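Local coordinates for iron-binding protein (Staphylococcus epidermidis, PDB 4M7O) that probably binds iron, most likely as a chelate, outside the cell membrane as the solute-binding component of an uptake system, at residues Val163-Ser168 and Ile218-Lys223; Ala176-Phe181 and Ser194-Lys199. All coordinates share one frame; numbering follows the deposited sequence.

Contact 1 (Val163-Ser168 and Ile218-Lys223)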
ATOM      1  N   VAL A 163      14.382  12.317   4.742  1.00 41.00           N
ATOM      2  CA  VAL A 163      13.345  12.330   3.722  1.00 38.14           C
ATOM      3  C   VAL A 163      12.022  12.825   4.294  1.00 37.65           C
ATOM      4  O   VAL A 163      11.582  12.363   5.351  1.00 39.12           O
ATOM      5  CB  VAL A 163      13.131  10.927   3.164  1.00 37.08           C
ATOM      6  CG1 VAL A 163      12.022  10.933   2.118  1.00 35.47           C
ATOM      7  CG2 VAL A 163      14.443  10.373   2.593  1.00 43.14           C
ATOM      8  N   PHE A 164      11.400  13.773   3.602  1.00 35.29           N
ATOM      9  CA  PHE A 164      10.083  14.247   3.976  1.00 37.42           C
ATOM     10  C   PHE A 164       9.061  13.588   3.054  1.00 40.48           C
ATOM     11  O   PHE A 164       9.159  13.704   1.826  1.00 35.81           O
ATOM     12  CB  PHE A 164      10.007  15.771   3.864  1.00 41.03           C
ATOM     13  CG  PHE A 164       8.620  16.321   4.066  1.00 38.14           C
ATOM     14  CD1 PHE A 164       8.064  16.386   5.334  1.00 37.57           C
ATOM     15  CD2 PHE A 164       7.872  16.773   2.999  1.00 32.82           C
ATOM     16  CE1 PHE A 164       6.787  16.882   5.525  1.00 34.30           C
ATOM     17  CE2 PHE A 164       6.583  17.272   3.200  1.00 30.74           C
ATOM     18  CZ  PHE A 164       6.045  17.318   4.452  1.00 33.86           C
HETATM   19  N   MSE A 165       8.105  12.867   3.640  1.00 33.99           N
HETATM   20  CA  MSE A 165       7.053  12.221   2.864  1.00 29.90           C
HETATM   21  C   MSE A 165       5.829  13.116   2.930  1.00 30.67           C
HETATM   22  O   MSE A 165       5.265  13.345   4.008  1.00 34.19           O
HETATM   23  CB  MSE A 165       6.704  10.854   3.455  1.00 33.23           C
HETATM   24  CG  MSE A 165       7.878   9.914   3.642  1.00 33.97           C
HETATM   25 SE   MSE A 165       8.598   9.211   1.970  0.53 40.64          SE
HETATM   26  CE  MSE A 165       6.984   8.391   1.270  1.00 43.02           C
ATOM     27  N   GLU A 166       5.420  13.644   1.788  1.00 28.72           N
ATOM     28  CA  GLU A 166       4.244  14.494   1.754  1.00 26.01           C
ATOM     29  C   GLU A 166       3.046  13.663   1.315  1.00 30.26           C
ATOM     30  O   GLU A 166       2.962  13.265   0.143  1.00 28.73           O
ATOM     31  CB  GLU A 166       4.475  15.643   0.778  1.00 29.06           C
ATOM     32  CG  GLU A 166       3.326  16.628   0.728  1.00 27.86           C
ATOM     33  CD  GLU A 166       3.721  17.929   0.072  1.00 40.79           C
ATOM     34  OE1 GLU A 166       4.936  18.252   0.049  1.00 43.36           O
ATOM     35  OE2 GLU A 166       2.819  18.645  -0.411  1.00 42.07           O
ATOM     36  N   VAL A 167       2.128  13.364   2.236  1.00 30.56           N
ATOM     37  CA  VAL A 167       1.027  12.447   1.882  1.00 27.77           C
ATOM     38  C   VAL A 167      -0.290  13.159   1.591  1.00 30.27           C
ATOM     39  O   VAL A 167      -1.255  12.545   1.161  1.00 33.58           O
ATOM     40  CB  VAL A 167       0.792  11.349   2.934  1.00 29.84           C
ATOM     41  CG1 VAL A 167       2.057  10.541   3.126  1.00 30.26           C
ATOM     42  CG2 VAL A 167       0.318  11.955   4.261  1.00 29.10           C
ATOM     43  N   SER A 168      -0.326  14.461   1.833  1.00 31.34           N
ATOM     44  CA  SER A 168      -1.469  15.266   1.432  1.00 34.23           C
ATOM     45  C   SER A 168      -0.986  16.700   1.430  1.00 32.85           C
ATOM     46  O   SER A 168      -0.012  17.027   2.119  1.00 38.24           O
ATOM     47  CB  SER A 168      -2.641  15.071   2.398  1.00 34.05           C
ATOM     48  OG  SER A 168      -3.840  15.595   1.850  1.00 35.17           O
ATOM     49  N   ILE A 218       9.373  13.832  -1.045  1.00 31.63           N
ATOM     50  CA  ILE A 218       8.651  12.872  -1.875  1.00 34.44           C
ATOM     51  C   ILE A 218       7.167  13.008  -1.623  1.00 30.86           C
ATOM     52  O   ILE A 218       6.705  12.757  -0.508  1.00 30.01           O
ATOM     53  CB  ILE A 218       9.058  11.422  -1.563  1.00 34.32           C
ATOM     54  CG1 ILE A 218      10.573  11.257  -1.703  1.00 33.91           C
ATOM     55  CG2 ILE A 218       8.286  10.427  -2.460  1.00 31.36           C
ATOM     56  CD1 ILE A 218      11.047   9.846  -1.572  1.00 34.92           C
ATOM     57  N   SER A 219       6.422  13.412  -2.649  1.00 32.08           N
ATOM     58  CA  SER A 219       4.965  13.439  -2.561  1.00 31.55           C
ATOM     59  C   SER A 219       4.377  12.087  -2.944  1.00 32.39           C
ATOM     60  O   SER A 219       4.781  11.480  -3.939  1.00 31.38           O
ATOM     61  CB  SER A 219       4.389  14.493  -3.494  1.00 32.20           C
ATOM     62  OG  SER A 219       3.015  14.214  -3.705  1.00 32.31           O
ATOM     63  N   THR A 220       3.414  11.609  -2.166  1.00 32.93           N
ATOM     64  CA  THR A 220       2.853  10.289  -2.432  1.00 32.66           C
ATOM     65  C   THR A 220       1.455  10.361  -3.011  1.00 33.84           C
ATOM     66  O   THR A 220       0.698   9.398  -2.931  1.00 34.76           O
ATOM     67  CB  THR A 220       2.831   9.429  -1.164  1.00 32.67           C
ATOM     68  OG1 THR A 220       1.969  10.039  -0.188  1.00 30.30           O
ATOM     69  CG2 THR A 220       4.229   9.322  -0.602  1.00 30.18           C
ATOM     70  N   GLU A 221       1.112  11.503  -3.593  1.00 36.68           N
ATOM     71  CA  GLU A 221      -0.258  11.719  -4.043  1.00 38.65           C
ATOM     72  C   GLU A 221      -0.472  11.323  -5.490  1.00 39.08           C
ATOM     73  O   GLU A 221      -1.580  11.433  -6.000  1.00 41.44           O
ATOM     74  CB  GLU A 221      -0.665  13.173  -3.843  1.00 47.83           C
ATOM     75  CG  GLU A 221      -0.827  13.559  -2.402  1.00 48.73           C
ATOM     76  CD  GLU A 221      -1.448  14.920  -2.252  1.00 48.39           C
ATOM     77  OE1 GLU A 221      -0.691  15.909  -2.242  1.00 43.38           O
ATOM     78  OE2 GLU A 221      -2.693  15.006  -2.155  1.00 42.42           O
ATOM     79  N   GLY A 222       0.587  10.869  -6.152  1.00 37.07           N
ATOM     80  CA  GLY A 222       0.471  10.393  -7.523  1.00 42.22           C
ATOM     81  C   GLY A 222       0.358  11.514  -8.539  1.00 43.14           C
ATOM     82  O   GLY A 222      -0.217  11.327  -9.612  1.00 39.92           O
ATOM     83  N   LYS A 223       0.898  12.680  -8.194  1.00 38.21           N
ATOM     84  CA  LYS A 223       0.918  13.824  -9.096  1.00 44.83           C
ATOM     85  C   LYS A 223       2.107  13.647 -10.019  1.00 37.55           C
ATOM     86  O   LYS A 223       3.045  12.926  -9.689  1.00 37.49           O
ATOM     87  CB  LYS A 223       1.133  15.126  -8.319  1.00 49.00           C
ATOM     88  CG  LYS A 223       0.249  15.348  -7.107  1.00 54.15           C
ATOM     89  CD  LYS A 223      -1.076  15.974  -7.504  1.00 65.00           C
ATOM     90  CE  LYS A 223      -1.726  16.701  -6.330  1.00 68.47           C
ATOM     91  NZ  LYS A 223      -3.142  17.035  -6.640  1.00 73.34           N
TER
HETATM   92  O   HOH W   1      -0.925  10.129  -0.320  1.00 37.73           O
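E166 lies opposite S219 and bonds through its backbone to I218 and T220 on either side of it, as the strands 162-168 and 216-219 run parallel in the mixed sheet of the C-terminal lobe. Within these segments, the first bond is I218 N to F164 O, a straight one (2.9 Å, 166° at the hydrogen). I218 O in turn takes the amide of E166 N at 2.8 Å, the donor tilted 28° from the carbonyl plane, and E166 O accepts T220 N at 2.9 Å. Each of these last two carbonyls also meets a CA-H: M165 CA approaches I218 O, and S219 CA lies 3.4 Å from E166 O. T220 OG1, held between its own backbone N and carbonyl carbon (chi1 63°), lies beside V167 CG1 and shares a water with V167 O; the water donates to that carbonyl. The side chains of M165 and I218 share one face of the sheet. The selenomethionine chain bends at chi2 and chi3, and its CE meets T220 CG2 tightly at 3.5 Å, the two side chains crossing at about a right angle, with F182 of helix 181-188 packed on both. E166 lies on the other face. Its carboxylate is satisfied by Y228 OH and a salt bridge to R235, while that of E221 lies against S168 CA and accepts from S169. Three backbone bonds thus satisfy amides and carbonyls that face each other here, while others on strand 162-168 turn to its other neighbours, and the buried E166 carboxylate, paired with R235, probably stays ionised.

Contact 2 (Ala176-Phe181 and Ser194-Lys199)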
ATOM      1  N   ALA A 176       3.941  11.610   6.819  1.00 34.28           N
ATOM      2  CA  ALA A 176       3.825  10.294   7.426  1.00 36.37           C
ATOM      3  C   ALA A 176       4.974  10.098   8.402  1.00 36.21           C
ATOM      4  O   ALA A 176       6.139  10.152   8.018  1.00 37.16           O
ATOM      5  CB  ALA A 176       3.848   9.217   6.361  1.00 41.32           C
ATOM      6  N   GLY A 177       4.648   9.878   9.669  1.00 35.85           N
ATOM      7  CA  GLY A 177       5.674   9.655  10.675  1.00 38.08           C
ATOM      8  C   GLY A 177       5.817   8.168  10.945  1.00 41.26           C
ATOM      9  O   GLY A 177       5.642   7.346  10.040  1.00 34.93           O
ATOM     10  N   LYS A 178       6.135   7.819  12.186  1.00 40.02           N
ATOM     11  CA  LYS A 178       6.278   6.419  12.569  1.00 49.27           C
ATOM     12  C   LYS A 178       4.947   5.683  12.495  1.00 47.80           C
ATOM     13  O   LYS A 178       3.887   6.308  12.397  1.00 48.56           O
ATOM     14  CB  LYS A 178       6.859   6.309  13.978  1.00 56.33           C
ATOM     15  CG  LYS A 178       8.376   6.379  14.022  1.00 60.35           C
ATOM     16  CD  LYS A 178       8.880   6.237  15.452  1.00 72.26           C
ATOM     17  CE  LYS A 178      10.263   5.603  15.492  1.00 80.63           C
ATOM     18  NZ  LYS A 178      11.262   6.372  14.703  1.00 81.87           N
ATOM     19  N   ASP A 179       5.016   4.354  12.547  1.00 47.32           N
ATOM     20  CA  ASP A 179       3.841   3.487  12.428  1.00 44.42           C
ATOM     21  C   ASP A 179       3.140   3.646  11.084  1.00 44.26           C
ATOM     22  O   ASP A 179       1.930   3.455  10.984  1.00 44.00           O
ATOM     23  CB  ASP A 179       2.835   3.731  13.561  1.00 47.77           C
ATOM     24  CG  ASP A 179       3.419   3.458  14.932  1.00 58.38           C
ATOM     25  OD1 ASP A 179       4.393   2.682  15.022  1.00 65.33           O
ATOM     26  OD2 ASP A 179       2.894   4.016  15.920  1.00 60.40           O
ATOM     27  N   THR A 180       3.890   3.995  10.046  1.00 38.64           N
ATOM     28  CA  THR A 180       3.308   4.057   8.705  1.00 37.28           C
ATOM     29  C   THR A 180       4.111   3.199   7.756  1.00 39.17           C
ATOM     30  O   THR A 180       5.292   2.924   7.997  1.00 36.12           O
ATOM     31  CB  THR A 180       3.276   5.480   8.142  1.00 39.06           C
ATOM     32  OG1 THR A 180       4.621   5.973   8.044  1.00 33.67           O
ATOM     33  CG2 THR A 180       2.419   6.414   9.028  1.00 33.10           C
ATOM     34  N   PHE A 181       3.470   2.799   6.665  1.00 32.91           N
ATOM     35  CA  PHE A 181       4.113   1.969   5.668  1.00 32.71           C
ATOM     36  C   PHE A 181       5.271   2.724   5.044  1.00 34.24           C
ATOM     37  O   PHE A 181       6.363   2.177   4.882  1.00 35.89           O
ATOM     38  CB  PHE A 181       3.106   1.514   4.607  1.00 32.73           C
ATOM     39  CG  PHE A 181       3.385   0.138   4.070  1.00 37.50           C
ATOM     40  CD1 PHE A 181       4.653  -0.208   3.647  1.00 43.06           C
ATOM     41  CD2 PHE A 181       2.394  -0.823   4.030  1.00 44.67           C
ATOM     42  CE1 PHE A 181       4.926  -1.475   3.156  1.00 45.78           C
ATOM     43  CE2 PHE A 181       2.665  -2.098   3.546  1.00 46.40           C
ATOM     44  CZ  PHE A 181       3.938  -2.419   3.112  1.00 38.78           C
ATOM     45  N   SER A 194      12.166  12.629   8.176  1.00 44.18           N
ATOM     46  CA  SER A 194      12.253  13.982   8.756  1.00 48.23           C
ATOM     47  C   SER A 194      11.330  14.146   9.962  1.00 47.14           C
ATOM     48  O   SER A 194      11.596  14.948  10.846  1.00 41.44           O
ATOM     49  CB  SER A 194      11.873  15.048   7.729  1.00 43.71           C
ATOM     50  OG  SER A 194      12.881  15.239   6.770  1.00 44.86           O
ATOM     51  N   PHE A 195      10.247  13.383   9.980  1.00 42.08           N
ATOM     52  CA  PHE A 195       9.269  13.459  11.058  1.00 39.80           C
ATOM     53  C   PHE A 195       9.097  12.133  11.787  1.00 41.82           C
ATOM     54  O   PHE A 195       7.977  11.655  11.976  1.00 43.57           O
ATOM     55  CB  PHE A 195       7.935  13.981  10.515  1.00 38.34           C
ATOM     56  CG  PHE A 195       7.955  15.458  10.233  1.00 43.06           C
ATOM     57  CD1 PHE A 195       7.642  16.368  11.227  1.00 42.05           C
ATOM     58  CD2 PHE A 195       8.330  15.936   8.990  1.00 40.49           C
ATOM     59  CE1 PHE A 195       7.673  17.733  10.980  1.00 41.51           C
ATOM     60  CE2 PHE A 195       8.368  17.300   8.732  1.00 40.01           C
ATOM     61  CZ  PHE A 195       8.038  18.200   9.728  1.00 42.64           C
ATOM     62  N   ASP A 196      10.215  11.559  12.224  1.00 51.15           N
ATOM     63  CA  ASP A 196      10.182  10.313  12.979  1.00 54.98           C
ATOM     64  C   ASP A 196       9.673  10.549  14.396  1.00 52.08           C
ATOM     65  O   ASP A 196       9.400   9.592  15.127  1.00 61.43           O
ATOM     66  CB  ASP A 196      11.553   9.622  12.993  1.00 66.04           C
ATOM     67  CG  ASP A 196      12.657  10.492  13.586  1.00 83.38           C
ATOM     68  OD1 ASP A 196      12.356  11.537  14.204  1.00 84.69           O
ATOM     69  OD2 ASP A 196      13.843  10.116  13.447  1.00 95.03           O
ATOM     70  N   ASP A 197       9.536  11.824  14.766  1.00 46.61           N
ATOM     71  CA  ASP A 197       9.018  12.206  16.079  1.00 51.28           C
ATOM     72  C   ASP A 197       7.488  12.194  16.173  1.00 55.31           C
ATOM     73  O   ASP A 197       6.938  12.334  17.265  1.00 61.88           O
ATOM     74  CB  ASP A 197       9.566  13.572  16.514  1.00 55.23           C
ATOM     75  CG  ASP A 197       9.185  14.702  15.560  1.00 56.18           C
ATOM     76  OD1 ASP A 197       9.091  14.464  14.339  1.00 54.10           O
ATOM     77  OD2 ASP A 197       8.993  15.842  16.036  1.00 56.11           O
ATOM     78  N   VAL A 198       6.801  12.029  15.045  1.00 52.32           N
ATOM     79  CA  VAL A 198       5.336  11.940  15.063  1.00 49.44           C
ATOM     80  C   VAL A 198       4.862  10.540  14.658  1.00 47.25           C
ATOM     81  O   VAL A 198       5.632   9.760  14.097  1.00 47.06           O
ATOM     82  CB  VAL A 198       4.673  12.997  14.154  1.00 50.55           C
ATOM     83  CG1 VAL A 198       5.245  14.378  14.444  1.00 53.36           C
ATOM     84  CG2 VAL A 198       4.867  12.646  12.688  1.00 45.75           C
ATOM     85  N   LYS A 199       3.599  10.228  14.942  1.00 43.07           N
ATOM     86  CA  LYS A 199       3.039   8.917  14.621  1.00 47.22           C
ATOM     87  C   LYS A 199       1.829   9.006  13.687  1.00 46.42           C
ATOM     88  O   LYS A 199       0.979   9.887  13.836  1.00 45.37           O
ATOM     89  CB  LYS A 199       2.660   8.164  15.901  1.00 53.36           C
ATOM     90  CG  LYS A 199       3.847   7.790  16.777  1.00 60.76           C
ATOM     91  CD  LYS A 199       3.432   6.861  17.914  1.00 66.55           C
ATOM     92  CE  LYS A 199       4.639   6.417  18.732  1.00 72.41           C
ATOM     93  NZ  LYS A 199       4.274   5.404  19.760  1.00 74.29           N
TER
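Two loops at the edge of the mixed sheet meet here: the loop from strand 174-176 into helix 181-188, and the type I beta turn F195-V198 that leads toward strand 201-203. A single backbone bridge pairs K178 with K199. K178 N donates to V198 O at 2.8 Å, with 151° at the hydrogen, and K199 CA-H faces K178 O from the other loop. G177 sits close in, its CA directly against two carbonyls, 3.3 Å from F195 O and also near V198 O. V198 CG2 covers the same CA at 3.7 Å. The K178 side chain passes over the turn, its CD 3.4 Å from D196 O. With a bend at chi4 (57°), NZ comes to 3.7 Å from D196 CB, and it also makes a long, weak ion pair with E187 of the following helix. On the solvent side D179 points toward the other loop, and its OD2 touches the aliphatic part of the extended K199 chain, 3.5 Å from CD; the ammonium is beyond salt-bridge distance, so any attraction is probably modest. Further along, T180 OG1 bonds G177 O at 2.6 Å and caps N183 N. The arrangement is that of a strand-to-helix connection whose threonine is the helix N-cap, joined by one backbone bridge to a type I beta turn.

Overall arrangement
From the N terminus, the chain completes the five-stranded parallel sheet of the first lobe and the long helix 133-152 before strand 162-168 begins the second lobe. Strand 174-176 then pairs antiparallel with it, helix 181-188 and strand 192-193 follow, and contact 2 closes the short loop between residues 176-181 and 194-199. Contact 1 closes the wider one when strand 216-219 returns beside 163-168, so contact 2 falls wholly within its span. The two touch directly: S194 N probably bonds to V163 O, the rings of F164 and F195 pack, and V167 CG1 meets A176 CB. Contact 1 joins two strands inside the sheet, and contact 2 holds together the loops that leave strands 174-176 and 192-193.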